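Local coordinates for carbon monoxide dehydrogenase (Thermococcus sp. AM4, PDB 6T7J), which belongs to the nickel-iron CO dehydrogenases, which interconvert carbon monoxide and carbon dioxide, and was isolated here without its nickel, at residues A[218-221]-A[222-226]. Sequence-based numbering, arbitrary orientation.
Sequences HGIR and TSLAD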
loop_
_atom_site.group_PDB
_atom_site.type_symbol
_atom_site.label_atom_id
_atom_site.label_comp_id
_atom_site.label_asym_id
_atom_site.label_seq_id
_atom_site.Cartn_x
_atom_site.Cartn_y
_atom_site.Cartn_z
ATOM N N HIS A 218 -11.408 3.988 7.742
ATOM C CA HIS A 218 -11.016 3.710 6.366
ATOM C C HIS A 218 -10.500 2.286 6.212
ATOM O O HIS A 218 -10.668 1.682 5.149
ATOM C CB HIS A 218 -9.965 4.698 5.874
ATOM C CG HIS A 218 -9.576 4.475 4.446
ATOM N ND1 HIS A 218 -8.337 4.003 4.076
ATOM C CD2 HIS A 218 -10.281 4.624 3.300
ATOM C CE1 HIS A 218 -8.288 3.897 2.759
ATOM N NE2 HIS A 218 -9.456 4.257 2.266
ATOM N N GLY A 219 -9.862 1.741 7.249
ATOM C CA GLY A 219 -9.529 0.326 7.224
ATOM C C GLY A 219 -10.760 -0.546 7.087
ATOM O O GLY A 219 -10.750 -1.548 6.366
ATOM N N ILE A 220 -11.837 -0.173 7.778
ATOM C CA ILE A 220 -13.108 -0.881 7.637
ATOM C C ILE A 220 -13.605 -0.790 6.198
ATOM O O ILE A 220 -14.037 -1.787 5.605
ATOM C CB ILE A 220 -14.140 -0.322 8.634
ATOM C CG1 ILE A 220 -13.925 -0.936 10.021
ATOM C CG2 ILE A 220 -15.560 -0.577 8.143
ATOM C CD1 ILE A 220 -14.496 -0.114 11.150
ATOM N N ARG A 221 -13.544 0.412 5.617
ATOM C CA ARG A 221 -13.976 0.595 4.230
ATOM C C ARG A 221 -13.161 -0.270 3.270
ATOM O O ARG A 221 -13.713 -0.889 2.351
ATOM C CB ARG A 221 -13.873 2.071 3.840
ATOM C CG ARG A 221 -14.129 2.349 2.363
ATOM C CD ARG A 221 -14.602 3.781 2.130
ATOM N NE ARG A 221 -13.609 4.770 2.541
ATOM C CZ ARG A 221 -13.814 6.083 2.540
ATOM N NH1 ARG A 221 -14.983 6.575 2.148
ATOM N NH2 ARG A 221 -12.850 6.908 2.931
ATOM N N THR A 222 -11.845 -0.335 3.478
ATOM C CA THR A 222 -10.984 -1.129 2.603
ATOM C C THR A 222 -11.251 -2.622 2.768
ATOM O O THR A 222 -11.296 -3.370 1.780
ATOM C CB THR A 222 -9.516 -0.810 2.893
ATOM O OG1 THR A 222 -9.295 0.600 2.747
ATOM C CG2 THR A 222 -8.602 -1.563 1.938
ATOM N N SER A 223 -11.428 -3.075 4.010
ATOM C CA SER A 223 -11.783 -4.470 4.243
ATOM C C SER A 223 -13.105 -4.816 3.573
ATOM O O SER A 223 -13.273 -5.923 3.051
ATOM C CB SER A 223 -11.854 -4.746 5.743
ATOM O OG SER A 223 -13.073 -4.262 6.281
ATOM N N LEU A 224 -14.055 -3.880 3.575
ATOM C CA LEU A 224 -15.323 -4.126 2.894
ATOM C C LEU A 224 -15.127 -4.204 1.386
ATOM O O LEU A 224 -15.756 -5.032 0.716
ATOM C CB LEU A 224 -16.335 -3.041 3.256
ATOM C CG LEU A 224 -16.880 -3.110 4.683
ATOM C CD1 LEU A 224 -17.883 -1.990 4.939
ATOM C CD2 LEU A 224 -17.500 -4.472 4.952
ATOM N N ALA A 225 -14.262 -3.346 0.834
ATOM C CA ALA A 225 -13.902 -3.472 -0.577
ATOM C C ALA A 225 -13.315 -4.846 -0.879
ATOM O O ALA A 225 -13.513 -5.380 -1.975
ATOM C CB ALA A 225 -12.914 -2.376 -0.977
ATOM N N ASP A 226 -12.585 -5.426 0.073
ATOM C CA ASP A 226 -12.072 -6.782 -0.116
ATOM C C ASP A 226 -13.202 -7.809 -0.078
ATOM O O ASP A 226 -13.459 -8.509 -1.064
ATOM C CB ASP A 226 -11.017 -7.102 0.948
ATOM C CG ASP A 226 -10.441 -8.515 0.813
ATOM O OD1 ASP A 226 -10.800 -9.242 -0.139
ATOM O OD2 ASP A 226 -9.612 -8.900 1.667
#
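T222 sits one helical turn after H218, and both its backbone and its hydroxyl bond to the H218 carbonyl. The motif is a run of i+4 to i backbone bonds within the alpha helix 212-242, part of the Prismane/CO dehydrogenase family region. T222 N lies 2.9 Å from H218 O. T222 OG1 donates to the same oxygen at 3.0 Å, and the two donors come from opposite faces of the carbonyl plane. OG1 lies beside the backbone N (chi1 -56°), which turns it back toward that carbonyl. It also stands over one face of the H218 imidazole, offset toward the rim, 3.4 Å from CE1. A valine here would keep the bulk but would probably cost H218 O its hydroxyl donor, leaving the amide bond of the helix. The tight part is buried: T222 packs against helices 193-203 and 81-115, and I220, S223 and L224 against helix 558-569. The looser side is at R221, which is partly exposed. Its guanidinium meets the H218 ring edge to edge and makes long, weak ion pairs with E196 and E199. I220 CG2 and L224 CD1 touch at 4.2 Å. I220 O accepts from L224 N and, on the same face of its plane, from S223 OG at 2.7 Å.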